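Lysin (Enterococcus phage IMEEF1, PDB 6IST) binds calcium and, as a phage lysin with a CHAP peptidase domain, probably cleaves the peptidoglycan of the enterococcal host cell wall. Local coordinates at residues T66-W80 / H127-Y140. Sequence-based numbering, arbitrary orientation.
Sequences TTSSTQIKAGDVMIW and HNMDGVWGVIRPPY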
loop_
_atom_site.group_PDB
_atom_site.type_symbol
_atom_site.label_atom_id
_atom_site.label_comp_id
_atom_site.label_asym_id
_atom_site.label_seq_id
_atom_site.Cartn_x
_atom_site.Cartn_y
_atom_site.Cartn_z
ATOM N N THR C 66 10.086 24.242 -17.427
ATOM C CA THR C 66 9.929 25.645 -17.174
ATOM C C THR C 66 10.905 26.435 -18.019
ATOM O O THR C 66 12.099 26.185 -17.961
ATOM C CB THR C 66 10.093 26.000 -15.692
ATOM O OG1 THR C 66 11.344 25.525 -15.213
ATOM C CG2 THR C 66 8.946 25.403 -14.841
ATOM N N THR C 67 10.362 27.397 -18.762
ATOM C CA THR C 67 11.099 28.380 -19.536
ATOM C C THR C 67 11.419 29.628 -18.685
ATOM O O THR C 67 12.338 30.355 -18.972
ATOM C CB THR C 67 10.276 28.726 -20.837
ATOM O OG1 THR C 67 10.971 29.665 -21.631
ATOM C CG2 THR C 67 8.912 29.310 -20.547
ATOM N N SER C 68 10.703 29.833 -17.581
ATOM C CA SER C 68 10.780 31.096 -16.854
ATOM C C SER C 68 10.569 30.851 -15.380
ATOM O O SER C 68 9.733 30.034 -15.022
ATOM C CB SER C 68 9.628 31.993 -17.345
ATOM O OG SER C 68 9.563 33.148 -16.539
ATOM N N SER C 69 11.229 31.643 -14.536
ATOM C CA SER C 69 11.141 31.554 -13.114
ATOM C C SER C 69 9.772 31.865 -12.648
ATOM O O SER C 69 9.341 31.403 -11.614
ATOM C CB SER C 69 12.133 32.505 -12.470
ATOM O OG SER C 69 11.904 33.838 -12.924
ATOM N N THR C 70 9.043 32.648 -13.437
ATOM C CA THR C 70 7.708 33.003 -13.025
ATOM C C THR C 70 6.749 31.840 -13.052
ATOM O O THR C 70 5.693 31.975 -12.528
ATOM C CB THR C 70 7.111 34.179 -13.832
ATOM O OG1 THR C 70 6.940 33.784 -15.201
ATOM C CG2 THR C 70 8.038 35.417 -13.788
ATOM N N GLN C 71 7.101 30.701 -13.648
ATOM C CA GLN C 71 6.288 29.535 -13.582
ATOM C C GLN C 71 6.442 28.733 -12.241
ATOM O O GLN C 71 5.732 27.775 -12.059
ATOM C CB GLN C 71 6.638 28.582 -14.758
ATOM C CG GLN C 71 6.447 29.172 -16.149
ATOM C CD GLN C 71 6.950 28.220 -17.232
ATOM O OE1 GLN C 71 8.086 28.305 -17.631
ATOM N NE2 GLN C 71 6.128 27.251 -17.623
ATOM N N ILE C 72 7.429 29.066 -11.398
ATOM C CA ILE C 72 7.785 28.307 -10.208
ATOM C C ILE C 72 6.832 28.786 -9.135
ATOM O O ILE C 72 6.614 30.014 -9.003
ATOM C CB ILE C 72 9.231 28.530 -9.743
ATOM C CG1 ILE C 72 10.165 27.908 -10.800
ATOM C CG2 ILE C 72 9.524 27.866 -8.407
ATOM C CD1 ILE C 72 11.593 28.419 -10.735
ATOM N N LYS C 73 6.240 27.827 -8.454
ATOM C CA LYS C 73 5.374 28.083 -7.305
ATOM C C LYS C 73 5.990 27.527 -6.057
ATOM O O LYS C 73 6.697 26.497 -6.061
ATOM C CB LYS C 73 4.007 27.428 -7.524
ATOM C CG LYS C 73 3.239 27.914 -8.713
ATOM C CD LYS C 73 2.611 29.259 -8.515
ATOM C CE LYS C 73 1.922 29.728 -9.815
ATOM N NZ LYS C 73 1.168 31.014 -9.655
ATOM N N ALA C 74 5.680 28.139 -4.913
ATOM C CA ALA C 74 6.164 27.635 -3.669
ATOM C C ALA C 74 5.677 26.197 -3.442
ATOM O O ALA C 74 4.553 25.845 -3.831
ATOM C CB ALA C 74 5.701 28.536 -2.530
ATOM N N GLY C 75 6.616 25.354 -3.072
ATOM C CA GLY C 75 6.365 23.945 -2.729
ATOM C C GLY C 75 6.619 23.015 -3.926
ATOM O O GLY C 75 6.487 21.784 -3.785
ATOM N N ASP C 76 7.060 23.593 -5.010
ATOM C CA ASP C 76 7.478 22.845 -6.221
ATOM C C ASP C 76 8.787 22.153 -5.905
ATOM O O ASP C 76 9.605 22.666 -5.128
ATOM C CB ASP C 76 7.723 23.762 -7.379
ATOM C CG ASP C 76 6.442 24.152 -8.138
ATOM O OD1 ASP C 76 5.366 23.549 -7.879
ATOM O OD2 ASP C 76 6.576 25.001 -9.068
ATOM N N VAL C 77 8.962 20.962 -6.464
ATOM C CA VAL C 77 10.259 20.258 -6.436
ATOM C C VAL C 77 10.989 20.732 -7.708
ATOM O O VAL C 77 10.487 20.566 -8.810
ATOM C CB VAL C 77 10.062 18.730 -6.478
ATOM C CG1 VAL C 77 11.421 18.050 -6.685
ATOM C CG2 VAL C 77 9.339 18.196 -5.256
ATOM N N MET C 78 12.171 21.336 -7.573
ATOM C CA MET C 78 12.942 21.876 -8.637
ATOM C C MET C 78 13.826 20.825 -9.165
ATOM O O MET C 78 14.393 19.997 -8.420
ATOM C CB MET C 78 13.832 22.978 -8.080
ATOM C CG MET C 78 13.100 24.107 -7.466
ATOM S SD MET C 78 11.980 25.012 -8.500
ATOM C CE MET C 78 12.969 25.144 -10.029
ATOM N N ILE C 79 13.963 20.856 -10.444
ATOM C CA ILE C 79 14.805 19.957 -11.184
ATOM C C ILE C 79 15.785 20.709 -12.073
ATOM O O ILE C 79 15.377 21.458 -12.975
ATOM C CB ILE C 79 13.928 19.042 -12.062
ATOM C CG1 ILE C 79 12.717 18.442 -11.329
ATOM C CG2 ILE C 79 14.816 17.945 -12.669
ATOM C CD1 ILE C 79 11.747 17.820 -12.296
ATOM N N TRP C 80 17.082 20.452 -11.879
ATOM C CA TRP C 80 18.122 20.898 -12.758
ATOM C C TRP C 80 18.517 19.743 -13.587
ATOM O O TRP C 80 18.852 18.655 -13.014
ATOM C CB TRP C 80 19.289 21.345 -11.996
ATOM C CG TRP C 80 19.240 22.671 -11.329
ATOM C CD1 TRP C 80 19.845 23.842 -11.772
ATOM C CD2 TRP C 80 18.583 23.018 -10.090
ATOM N NE1 TRP C 80 19.616 24.855 -10.862
ATOM C CE2 TRP C 80 18.825 24.397 -9.853
ATOM C CE3 TRP C 80 17.801 22.337 -9.211
ATOM C CZ2 TRP C 80 18.301 25.043 -8.714
ATOM C CZ3 TRP C 80 17.324 22.956 -8.034
ATOM C CH2 TRP C 80 17.571 24.314 -7.843
ATOM N N HIS C 127 18.556 31.309 -6.398
ATOM C CA HIS C 127 19.056 30.803 -7.692
ATOM C C HIS C 127 18.651 31.646 -8.886
ATOM O O HIS C 127 17.646 32.348 -8.869
ATOM C CB HIS C 127 18.423 29.442 -7.951
ATOM C CG HIS C 127 18.979 28.317 -7.121
ATOM N ND1 HIS C 127 20.207 27.755 -7.381
ATOM C CD2 HIS C 127 18.435 27.586 -6.117
ATOM C CE1 HIS C 127 20.364 26.675 -6.616
ATOM N NE2 HIS C 127 19.335 26.589 -5.791
ATOM N N ASN C 128 19.378 31.485 -9.994
ATOM C CA ASN C 128 18.869 31.813 -11.302
ATOM C C ASN C 128 18.469 30.506 -12.013
ATOM O O ASN C 128 18.548 29.391 -11.452
ATOM C CB ASN C 128 19.875 32.661 -12.097
ATOM C CG ASN C 128 21.160 31.893 -12.383
ATOM O OD1 ASN C 128 21.176 30.674 -12.434
ATOM N ND2 ASN C 128 22.244 32.613 -12.512
ATOM N N MET C 129 18.106 30.669 -13.258
ATOM C CA MET C 129 17.551 29.589 -14.046
ATOM C C MET C 129 18.593 28.810 -14.840
ATOM O O MET C 129 18.202 27.882 -15.563
ATOM C CB MET C 129 16.458 30.147 -14.988
ATOM C CG MET C 129 15.163 30.593 -14.245
ATOM S SD MET C 129 14.238 29.297 -13.457
ATOM C CE MET C 129 13.412 28.516 -14.866
ATOM N N ASP C 130 19.879 29.070 -14.624
ATOM C CA ASP C 130 20.926 28.309 -15.340
ATOM C C ASP C 130 20.897 26.813 -14.974
ATOM O O ASP C 130 20.963 26.445 -13.810
ATOM C CB ASP C 130 22.295 28.873 -15.056
ATOM C CG ASP C 130 22.516 30.261 -15.695
ATOM O OD1 ASP C 130 21.605 30.758 -16.402
ATOM O OD2 ASP C 130 23.603 30.858 -15.451
ATOM N N GLY C 131 20.718 25.981 -16.006
ATOM C CA GLY C 131 20.565 24.513 -15.840
ATOM C C GLY C 131 19.222 23.944 -15.447
ATOM O O GLY C 131 19.086 22.708 -15.280
ATOM N N VAL C 132 18.267 24.810 -15.107
ATOM C CA VAL C 132 16.929 24.367 -14.674
ATOM C C VAL C 132 16.135 23.765 -15.783
ATOM O O VAL C 132 16.001 24.336 -16.823
ATOM C CB VAL C 132 16.138 25.513 -14.021
ATOM C CG1 VAL C 132 14.746 25.036 -13.566
ATOM C CG2 VAL C 132 16.905 25.984 -12.818
ATOM N N TRP C 133 15.633 22.564 -15.553
ATOM C CA TRP C 133 14.781 21.870 -16.514
ATOM C C TRP C 133 13.344 22.204 -16.252
ATOM O O TRP C 133 12.580 22.532 -17.150
ATOM C CB TRP C 133 15.001 20.359 -16.353
ATOM C CG TRP C 133 14.195 19.590 -17.293
ATOM C CD1 TRP C 133 14.563 19.195 -18.475
ATOM C CD2 TRP C 133 12.859 19.081 -17.083
ATOM N NE1 TRP C 133 13.559 18.469 -19.074
ATOM C CE2 TRP C 133 12.476 18.443 -18.245
ATOM C CE3 TRP C 133 11.954 19.155 -16.032
ATOM C CZ2 TRP C 133 11.223 17.799 -18.378
ATOM C CZ3 TRP C 133 10.710 18.590 -16.169
ATOM C CH2 TRP C 133 10.361 17.905 -17.343
ATOM N N GLY C 134 12.957 22.149 -14.994
ATOM C CA GLY C 134 11.524 22.331 -14.638
ATOM C C GLY C 134 11.170 21.970 -13.210
ATOM O O GLY C 134 12.034 21.967 -12.307
ATOM N N VAL C 135 9.893 21.627 -12.976
ATOM C CA VAL C 135 9.376 21.398 -11.700
ATOM C C VAL C 135 8.506 20.175 -11.654
ATOM O O VAL C 135 7.985 19.784 -12.715
ATOM C CB VAL C 135 8.573 22.573 -11.165
ATOM C CG1 VAL C 135 9.496 23.761 -10.973
ATOM C CG2 VAL C 135 7.304 22.882 -11.946
ATOM N N ILE C 136 8.456 19.545 -10.491
ATOM C CA ILE C 136 7.339 18.610 -10.140
ATOM C C ILE C 136 6.512 19.362 -9.166
ATOM O O ILE C 136 7.034 19.891 -8.175
ATOM C CB ILE C 136 7.854 17.271 -9.639
ATOM C CG1 ILE C 136 8.416 16.532 -10.812
ATOM C CG2 ILE C 136 6.723 16.443 -9.024
ATOM C CD1 ILE C 136 9.261 15.302 -10.513
ATOM N N ARG C 137 5.236 19.501 -9.497
ATOM C CA ARG C 137 4.274 20.194 -8.645
ATOM C C ARG C 137 3.411 19.166 -7.914
ATOM O O ARG C 137 2.598 18.475 -8.547
ATOM C CB ARG C 137 3.455 21.132 -9.503
ATOM C CG ARG C 137 2.388 21.847 -8.732
ATOM C CD ARG C 137 2.042 23.126 -9.461
ATOM N NE ARG C 137 3.263 23.915 -9.700
ATOM C CZ ARG C 137 3.411 24.845 -10.657
ATOM N NH1 ARG C 137 2.394 25.146 -11.465
ATOM N NH2 ARG C 137 4.555 25.492 -10.797
ATOM N N PRO C 138 3.630 18.997 -6.603
ATOM C CA PRO C 138 2.788 18.063 -5.799
ATOM C C PRO C 138 1.387 18.675 -5.688
ATOM O O PRO C 138 1.221 19.919 -5.849
ATOM C CB PRO C 138 3.419 18.053 -4.411
ATOM C CG PRO C 138 4.796 18.551 -4.626
ATOM C CD PRO C 138 4.708 19.551 -5.779
ATOM N N PRO C 139 0.423 17.846 -5.414
ATOM C CA PRO C 139 -0.975 18.296 -5.226
ATOM C C PRO C 139 -1.204 18.833 -3.803
ATOM O O PRO C 139 -1.334 18.085 -2.863
ATOM C CB PRO C 139 -1.761 17.041 -5.473
ATOM C CG PRO C 139 -0.889 15.924 -5.091
ATOM C CD PRO C 139 0.533 16.389 -5.232
ATOM N N TYR C 140 -1.182 20.139 -3.649
ATOM C CA TYR C 140 -1.400 20.766 -2.363
ATOM C C TYR C 140 -2.901 21.129 -2.240
ATOM O O TYR C 140 -3.545 21.382 -3.246
ATOM C CB TYR C 140 -0.570 22.037 -2.267
ATOM C CG TYR C 140 0.911 21.769 -2.109
ATOM C CD1 TYR C 140 1.390 21.119 -0.992
ATOM C CD2 TYR C 140 1.824 22.127 -3.099
ATOM C CE1 TYR C 140 2.749 20.871 -0.826
ATOM C CE2 TYR C 140 3.185 21.841 -2.938
ATOM C CZ TYR C 140 3.646 21.193 -1.820
ATOM O OH TYR C 140 5.041 20.893 -1.687
HETATM O O HOH W 1 3.354 27.308 -13.266
HETATM O O HOH W 2 20.371 27.650 -11.362
#
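R137 and D76 face each other at one end of an antiparallel pair, strands 77-80 and 132-137, in the six-stranded sheet of the CHAP domain. V77 and I136 exchange backbone hydrogen bonds, and I79 faces both W133 and G134, a classic beta bulge in which I79 O accepts from W133 N (2.8 Å) and G134 N. R137 CB lies beside D76 OD1; with CG anti to the backbone N (chi1 177°) and chi2 extended, CG and CD continue along the same oxygen. A bend at chi3 (-54°) then turns the guanidinium side-on to the carboxylate, the two planes only 6° apart. R137 NE reaches D76 OD1 at 2.8 Å and R137 NH2 reaches D76 OD2 at 2.7 Å, both nearly straight and on syn lone pairs. R137 NH2 also donates to Q71 O, NH1 donates to a water that bonds the same carbonyl, and K73 CG rests over one guanidinium face. D76 OD2 is met from above its plane by K73 N as well, a second bond that, with the side-on grip of R137, helps hold the carboxylate's rotation within the type II turn K73-D76. Next to the salt bridge, V135, whose methyls touch D76 OD2, places CG1 against M78 SD (3.7 Å), while M129, in the type II turn M129-V132, brings its SD to I72 CD1. On the opposite sheet face, I79 CD1 fits between the W133 ring and I136 CG1, and V77 packs on helix 29-41. At the far end, V132 CG2 sits over the five-membered ring of W80. The indole lies beside H90 and D108, probably members of the Cys-His-Asp triad of this CHAP peptidase, and points its edge at the face of H127, whose NE2 is hydrogen-bonded to D108 OD2. W80 CZ2 stands over the centre of that imidazole, 3.4 Å from H127 CE1.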